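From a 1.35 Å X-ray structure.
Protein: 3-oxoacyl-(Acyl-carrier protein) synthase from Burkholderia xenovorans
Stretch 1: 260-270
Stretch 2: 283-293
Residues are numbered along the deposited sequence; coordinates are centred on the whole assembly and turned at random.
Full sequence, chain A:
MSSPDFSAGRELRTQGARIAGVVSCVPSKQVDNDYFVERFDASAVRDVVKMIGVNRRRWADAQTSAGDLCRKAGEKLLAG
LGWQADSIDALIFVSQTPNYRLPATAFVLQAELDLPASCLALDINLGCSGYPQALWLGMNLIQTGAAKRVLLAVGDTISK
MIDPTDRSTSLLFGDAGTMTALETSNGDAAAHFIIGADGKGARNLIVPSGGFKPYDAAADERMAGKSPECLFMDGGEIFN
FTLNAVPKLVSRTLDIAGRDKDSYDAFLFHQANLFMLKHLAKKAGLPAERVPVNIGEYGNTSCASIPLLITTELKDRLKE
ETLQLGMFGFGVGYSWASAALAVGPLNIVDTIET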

ATOM      1  N   ASP A 260      -0.895  -2.275  25.074  1.00 26.62           N
ATOM      2  CA  ASP A 260      -2.232  -2.851  25.116  1.00 30.94           C
ATOM      3  C   ASP A 260      -3.026  -2.481  23.879  1.00 24.62           C
ATOM      4  O   ASP A 260      -2.941  -1.351  23.383  1.00 24.87           O
ATOM      5  CB  ASP A 260      -2.985  -2.348  26.350  1.00 29.71           C
ATOM      6  N   LYS A 261      -3.799  -3.438  23.382  1.00 26.59           N
ATOM      7  CA  LYS A 261      -4.655  -3.251  22.226  1.00 26.76           C
ATOM      8  C   LYS A 261      -5.502  -1.964  22.294  1.00 22.78           C
ATOM      9  O   LYS A 261      -5.630  -1.244  21.311  1.00 23.10           O
ATOM     10  CB  LYS A 261      -5.567  -4.474  22.090  1.00 31.62           C
ATOM     11  CG  LYS A 261      -6.499  -4.443  20.899  1.00 32.14           C
ATOM     12  CD  LYS A 261      -7.509  -5.589  20.956  1.00 31.26           C
ATOM     13  CE  LYS A 261      -6.851  -6.948  20.815  1.00 34.49           C
ATOM     14  NZ  LYS A 261      -7.832  -8.058  21.045  1.00 36.79           N
ATOM     15  N   ASP A 262      -6.068  -1.663  23.462  1.00 26.11           N
ATOM     16  CA  ASP A 262      -6.970  -0.517  23.573  1.00 24.55           C
ATOM     17  C   ASP A 262      -6.245   0.827  23.684  1.00 27.81           C
ATOM     18  O   ASP A 262      -6.883   1.883  23.719  1.00 27.34           O
ATOM     19  CB  ASP A 262      -7.952  -0.730  24.736  1.00 30.52           C
ATOM     20  CG  ASP A 262      -9.074  -1.703  24.376  1.00 32.39           C
ATOM     21  OD1 ASP A 262      -9.481  -1.734  23.193  1.00 34.95           O
ATOM     22  OD2 ASP A 262      -9.550  -2.431  25.266  1.00 34.29           O
ATOM     23  N   SER A 263      -4.920   0.802  23.701  1.00 23.95           N
ATOM     24  CA  SER A 263      -4.139   2.036  23.680  1.00 24.42           C
ATOM     25  C   SER A 263      -3.668   2.441  22.266  1.00 25.00           C
ATOM     26  O   SER A 263      -2.994   3.456  22.103  1.00 28.16           O
ATOM     27  CB  SER A 263      -2.936   1.927  24.606  1.00 31.81           C
ATOM     28  OG  SER A 263      -1.930   1.104  24.055  1.00 36.43           O
ATOM     29  N   TYR A 264      -3.995   1.646  21.250  1.00 20.26           N
ATOM     30  CA  TYR A 264      -3.739   2.042  19.867  1.00 19.46           C
ATOM     31  C   TYR A 264      -4.797   3.034  19.407  1.00 21.87           C
ATOM     32  O   TYR A 264      -5.970   2.915  19.752  1.00 21.12           O
ATOM     33  CB  TYR A 264      -3.762   0.833  18.943  1.00 17.63           C
ATOM     34  CG  TYR A 264      -2.469   0.039  18.971  1.00 18.04           C
ATOM     35  CD1 TYR A 264      -2.136  -0.755  20.053  1.00 18.40           C
ATOM     36  CD2 TYR A 264      -1.582   0.090  17.904  1.00 18.02           C
ATOM     37  CE1 TYR A 264      -0.963  -1.459  20.088  1.00 20.73           C
ATOM     38  CE2 TYR A 264      -0.396  -0.620  17.933  1.00 19.00           C
ATOM     39  CZ  TYR A 264      -0.104  -1.388  19.012  1.00 19.90           C
ATOM     40  OH  TYR A 264       1.087  -2.074  19.029  1.00 22.79           O
ATOM     41  N   ASP A 265      -4.376   4.003  18.610  1.00 16.94           N
ATOM     42  CA  ASP A 265      -5.292   4.974  18.050  1.00 16.98           C
ATOM     43  C   ASP A 265      -5.947   4.456  16.785  1.00 16.10           C
ATOM     44  O   ASP A 265      -7.076   4.822  16.454  1.00 17.78           O
ATOM     45  CB  ASP A 265      -4.567   6.301  17.814  1.00 17.31           C
ATOM     46  CG  ASP A 265      -4.167   6.945  19.105  1.00 18.75           C
ATOM     47  OD1 ASP A 265      -5.085   7.339  19.863  1.00 19.70           O
ATOM     48  OD2 ASP A 265      -2.965   6.992  19.450  1.00 20.23           O
ATOM     49  N   ALA A 266      -5.244   3.613  16.048  1.00 15.58           N
ATOM     50  CA  ALA A 266      -5.797   3.019  14.836  1.00 14.68           C
ATOM     51  C   ALA A 266      -5.022   1.776  14.444  1.00 13.83           C
ATOM     52  O   ALA A 266      -3.810   1.683  14.662  1.00 14.83           O
ATOM     53  CB  ALA A 266      -5.798   4.011  13.683  1.00 16.53           C
ATOM     54  N   PHE A 267      -5.742   0.853  13.812  1.00 13.91           N
ATOM     55  CA  PHE A 267      -5.198  -0.326  13.156  1.00 15.42           C
ATOM     56  C   PHE A 267      -5.481  -0.158  11.669  1.00 13.01           C
ATOM     57  O   PHE A 267      -6.636  -0.203  11.244  1.00 14.68           O
ATOM     58  CB  PHE A 267      -5.884  -1.587  13.685  1.00 15.75           C
ATOM     59  CG  PHE A 267      -5.753  -1.757  15.190  1.00 15.87           C
ATOM     60  CD1 PHE A 267      -4.589  -2.253  15.763  1.00 18.29           C
ATOM     61  CD2 PHE A 267      -6.787  -1.391  16.025  1.00 17.60           C
ATOM     62  CE1 PHE A 267      -4.487  -2.390  17.150  1.00 19.33           C
ATOM     63  CE2 PHE A 267      -6.677  -1.524  17.385  1.00 19.10           C
ATOM     64  CZ  PHE A 267      -5.533  -2.014  17.948  1.00 19.86           C
ATOM     65  N   LEU A 268      -4.420   0.051  10.897  1.00 12.76           N
ATOM     66  CA  LEU A 268      -4.510   0.397   9.481  1.00 13.16           C
ATOM     67  C   LEU A 268      -4.239  -0.832   8.646  1.00 12.27           C
ATOM     68  O   LEU A 268      -3.094  -1.296   8.599  1.00 13.91           O
ATOM     69  CB  LEU A 268      -3.479   1.473   9.184  1.00 14.32           C
ATOM     70  CG  LEU A 268      -3.609   2.723  10.047  1.00 15.47           C
ATOM     71  CD1 LEU A 268      -2.368   3.571   9.938  1.00 20.97           C
ATOM     72  CD2 LEU A 268      -4.832   3.514   9.611  1.00 20.64           C
ATOM     73  N   PHE A 269      -5.274  -1.367   8.012  1.00 12.07           N
ATOM     74  CA  PHE A 269      -5.151  -2.542   7.171  1.00 12.02           C
ATOM     75  C   PHE A 269      -5.142  -2.165   5.715  1.00 12.18           C
ATOM     76  O   PHE A 269      -5.845  -1.250   5.285  1.00 13.10           O
ATOM     77  CB  PHE A 269      -6.338  -3.483   7.381  1.00 13.83           C
ATOM     78  CG  PHE A 269      -6.306  -4.231   8.684  1.00 14.76           C
ATOM     79  CD1 PHE A 269      -6.733  -3.625   9.849  1.00 16.36           C
ATOM     80  CD2 PHE A 269      -5.827  -5.529   8.751  1.00 14.22           C
ATOM     81  CE1 PHE A 269      -6.698  -4.304  11.073  1.00 16.22           C
ATOM     82  CE2 PHE A 269      -5.793  -6.210   9.961  1.00 15.99           C
ATOM     83  CZ  PHE A 269      -6.233  -5.589  11.122  1.00 15.44           C
ATOM     84  N   HIS A 270      -4.411  -2.932   4.923  1.00 12.72           N
ATOM     85  CA  HIS A 270      -4.571  -2.874   3.492  1.00 12.66           C
ATOM     86  C   HIS A 270      -6.039  -3.025   3.180  1.00 11.84           C
ATOM     87  O   HIS A 270      -6.714  -3.914   3.731  1.00 12.53           O
ATOM     88  CB  HIS A 270      -3.773  -3.982   2.829  1.00 12.31           C
ATOM     89  CG  HIS A 270      -4.186  -4.248   1.410  1.00 12.86           C
ATOM     90  ND1 HIS A 270      -4.199  -3.288   0.473  1.00 14.77           N
ATOM     91  CD2 HIS A 270      -4.628  -5.409   0.791  1.00 12.77           C
ATOM     92  CE1 HIS A 270      -4.618  -3.807  -0.689  1.00 15.78           C
ATOM     93  NE2 HIS A 270      -4.880  -5.105  -0.493  1.00 15.46           N
ATOM     94  N   LYS A 283     -12.050 -11.290  13.877  1.00 26.26           N
ATOM     95  CA  LYS A 283     -11.254 -12.451  14.256  1.00 24.64           C
ATOM     96  C   LYS A 283     -10.065 -12.040  15.128  1.00 24.62           C
ATOM     97  O   LYS A 283      -9.671 -12.787  16.030  1.00 26.86           O
ATOM     98  CB  LYS A 283     -10.801 -13.243  13.028  1.00 26.84           C
ATOM     99  CG  LYS A 283     -10.100 -14.544  13.386  1.00 30.99           C
ATOM    100  CD  LYS A 283      -9.944 -15.472  12.199  1.00 34.93           C
ATOM    101  CE  LYS A 283      -9.125 -16.698  12.580  1.00 36.78           C
ATOM    102  NZ  LYS A 283      -8.924 -17.630  11.435  1.00 41.83           N
ATOM    103  N   ALA A 284      -9.523 -10.849  14.885  1.00 24.57           N
ATOM    104  CA  ALA A 284      -8.408 -10.322  15.678  1.00 24.39           C
ATOM    105  C   ALA A 284      -8.886  -9.593  16.932  1.00 23.91           C
ATOM    106  O   ALA A 284      -8.082  -9.046  17.683  1.00 26.60           O
ATOM    107  CB  ALA A 284      -7.551  -9.396  14.834  1.00 21.38           C
ATOM    108  N   GLY A 285     -10.194  -9.578  17.159  1.00 24.82           N
ATOM    109  CA  GLY A 285     -10.757  -8.929  18.331  1.00 28.14           C
ATOM    110  C   GLY A 285     -10.433  -7.451  18.413  1.00 25.16           C
ATOM    111  O   GLY A 285     -10.153  -6.913  19.486  1.00 27.02           O
ATOM    112  N   LEU A 286     -10.466  -6.784  17.268  1.00 22.85           N
ATOM    113  CA  LEU A 286     -10.167  -5.373  17.223  1.00 22.58           C
ATOM    114  C   LEU A 286     -11.445  -4.581  17.173  1.00 25.76           C
ATOM    115  O   LEU A 286     -12.393  -4.957  16.493  1.00 29.36           O
ATOM    116  CB  LEU A 286      -9.324  -5.022  15.993  1.00 21.56           C
ATOM    117  CG  LEU A 286      -7.993  -5.753  15.841  1.00 22.02           C
ATOM    118  CD1 LEU A 286      -7.344  -5.306  14.537  1.00 19.84           C
ATOM    119  CD2 LEU A 286      -7.069  -5.500  17.007  1.00 21.88           C
ATOM    120  N   PRO A 287     -11.473  -3.462  17.891  1.00 26.18           N
ATOM    121  CA  PRO A 287     -12.645  -2.589  17.895  1.00 23.79           C
ATOM    122  C   PRO A 287     -12.837  -1.912  16.533  1.00 22.10           C
ATOM    123  O   PRO A 287     -11.957  -1.201  16.045  1.00 20.46           O
ATOM    124  CB  PRO A 287     -12.326  -1.580  19.014  1.00 24.38           C
ATOM    125  CG  PRO A 287     -10.817  -1.605  19.121  1.00 26.88           C
ATOM    126  CD  PRO A 287     -10.383  -2.974  18.759  1.00 26.31           C
ATOM    127  N   ALA A 288     -13.992  -2.130  15.916  1.00 22.07           N
ATOM    128  CA  ALA A 288     -14.231  -1.718  14.540  1.00 22.71           C
ATOM    129  C   ALA A 288     -14.065  -0.217  14.317  1.00 22.81           C
ATOM    130  O   ALA A 288     -13.591   0.218  13.263  1.00 23.08           O
ATOM    131  CB  ALA A 288     -15.606  -2.178  14.080  1.00 27.97           C
ATOM    132  N   GLU A 289     -14.419   0.592  15.305  1.00 24.07           N
ATOM    133  CA  GLU A 289     -14.284   2.032  15.137  1.00 20.02           C
ATOM    134  C   GLU A 289     -12.810   2.469  15.039  1.00 21.32           C
ATOM    135  O   GLU A 289     -12.499   3.544  14.531  1.00 22.78           O
ATOM    136  CB  GLU A 289     -15.013   2.777  16.263  1.00 23.53           C
ATOM    137  CG  GLU A 289     -14.288   2.823  17.606  1.00 21.99           C
ATOM    138  CD  GLU A 289     -14.375   1.554  18.427  1.00 26.61           C
ATOM    139  OE1 GLU A 289     -14.962   0.531  17.992  1.00 26.09           O
ATOM    140  OE2 GLU A 289     -13.835   1.594  19.551  1.00 27.54           O
ATOM    141  N   ARG A 290     -11.894   1.625  15.501  1.00 17.03           N
ATOM    142  CA  ARG A 290     -10.477   1.943  15.419  1.00 17.20           C
ATOM    143  C   ARG A 290      -9.787   1.269  14.232  1.00 15.55           C
ATOM    144  O   ARG A 290      -8.554   1.185  14.178  1.00 15.64           O
ATOM    145  CB  ARG A 290      -9.789   1.598  16.717  1.00 17.77           C
ATOM    146  CG  ARG A 290      -9.906   2.748  17.704  1.00 21.47           C
ATOM    147  CD  ARG A 290      -9.709   2.338  19.148  1.00 24.39           C
ATOM    148  NE  ARG A 290     -10.899   1.763  19.767  1.00 27.16           N
ATOM    149  CZ  ARG A 290     -10.883   1.201  20.974  1.00 28.15           C
ATOM    150  NH1 ARG A 290      -9.743   1.120  21.638  1.00 31.72           N
ATOM    151  NH2 ARG A 290     -11.992   0.705  21.521  1.00 29.04           N
ATOM    152  N   VAL A 291     -10.589   0.815  13.278  1.00 15.68           N
ATOM    153  CA  VAL A 291     -10.095   0.192  12.046  1.00 15.85           C
ATOM    154  C   VAL A 291     -10.579   1.056  10.877  1.00 15.78           C
ATOM    155  O   VAL A 291     -11.661   0.838  10.355  1.00 18.55           O
ATOM    156  CB  VAL A 291     -10.636  -1.258  11.908  1.00 16.32           C
ATOM    157  CG1 VAL A 291     -10.122  -1.920  10.620  1.00 17.06           C
ATOM    158  CG2 VAL A 291     -10.241  -2.101  13.110  1.00 17.61           C
ATOM    159  N   PRO A 292      -9.792   2.074  10.478  1.00 15.86           N
ATOM    160  CA  PRO A 292     -10.279   3.016   9.454  1.00 15.84           C
ATOM    161  C   PRO A 292     -10.477   2.366   8.087  1.00 16.11           C
ATOM    162  O   PRO A 292      -9.787   1.418   7.717  1.00 14.21           O
ATOM    163  CB  PRO A 292      -9.155   4.052   9.393  1.00 17.90           C
ATOM    164  CG  PRO A 292      -8.532   3.990  10.789  1.00 17.90           C
ATOM    165  CD  PRO A 292      -8.545   2.544  11.103  1.00 16.09           C
ATOM    166  N   VAL A 293     -11.443   2.893   7.349  1.00 16.74           N
ATOM    167  CA  VAL A 293     -11.785   2.382   6.028  1.00 17.45           C
ATOM    168  C   VAL A 293     -12.001   3.564   5.100  1.00 18.15           C
ATOM    169  O   VAL A 293     -12.728   4.513   5.432  1.00 19.82           O
ATOM    170  CB  VAL A 293     -13.079   1.526   6.068  1.00 19.76           C
ATOM    171  CG1 VAL A 293     -13.498   1.098   4.676  1.00 21.48           C
ATOM    172  CG2 VAL A 293     -12.861   0.296   6.935  1.00 18.71           C
TER
HETATM  173  O   HOH W   1      -7.491   0.665  20.323  1.00 30.00           O
HETATM  174  O   HOH W   2      -7.752  -0.241   8.669  1.00 14.36           O

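Short segments that meet without forming a full sheet often rely on a few well-aimed polar bonds, with apolar side chains filling the space between them. The contact between residues 260-270 and 283-293 of this synthase illustrates the principle. A direct backbone link holds the chains together: Phe267 N donates to Arg290 O over 2.9 Å at a nearly straight 166°. Around it the chains lie close enough for CA-H...O contacts, Ala266 CA to Arg290 O at 3.4 Å and Val291 CA to Phe267 O at 3.6 Å, so one carbonyl from each chain faces the other's backbone.

A second anchor lies where a helix ends. Gly285 adopts positive phi in a Schellman motif, a conformation that favours glycine, and Lys261 NZ donates to Gly285 O over 3.0 Å. An ideal CB on Gly285 would lie only 3.2 Å from Lys261 NZ, so the absence of a side chain also leaves room for the ammonium group.

Arg290 shows how one guanidinium can serve several partners. Within its own stretch, NE and NH2 both donate to Glu289 OE2, at 2.9 Å from Arg290 NE and 2.8 Å from Arg290 NH2, a salt bridge that engages one side of the group. NH1 remains available to the other stretch, where it forms a salt bridge with Asp262; the hydrogen bond from Arg290 NH1 to Asp262 OD1 is weak, 3.3 Å long and bent to 130°. A water adds a second link from Arg290 to the other stretch, accepting from Arg290 NH1 at 2.6 Å while donating to the carbonyls of Lys261 and Tyr264. A second water joins the chains by donating to the carbonyls of Phe267 and Pro292 while accepting from the backbone nitrogen of Phe269.

Packing completes the contact. Leu286 reaches two aromatic rings with different methyls: its CD2 sits over one face of Phe267, 3.9 Å from the centroid of that ring and 10° off its normal, a CH-pi arrangement, whereas Leu286 CD1 meets Phe269 CZ at the ring edge, 3.6 Å away. Val291 likewise touches both phenylalanines, with Val291 CG1 3.9 Å from Phe269 CD1 and Val291 CG2 4.4 Å from Phe267 CB. Farther out, the Pro292 ring packs against Ala266 and Leu268, its CG lying 4.0 Å from Ala266 CB and 3.9 Å from Leu268 CD2. The Leu268 CA-to-CB bond points away from the other stretch, but the end of the side chain comes nearer and makes this contact possible. Altogether 633 Å² is buried, summed over both sides.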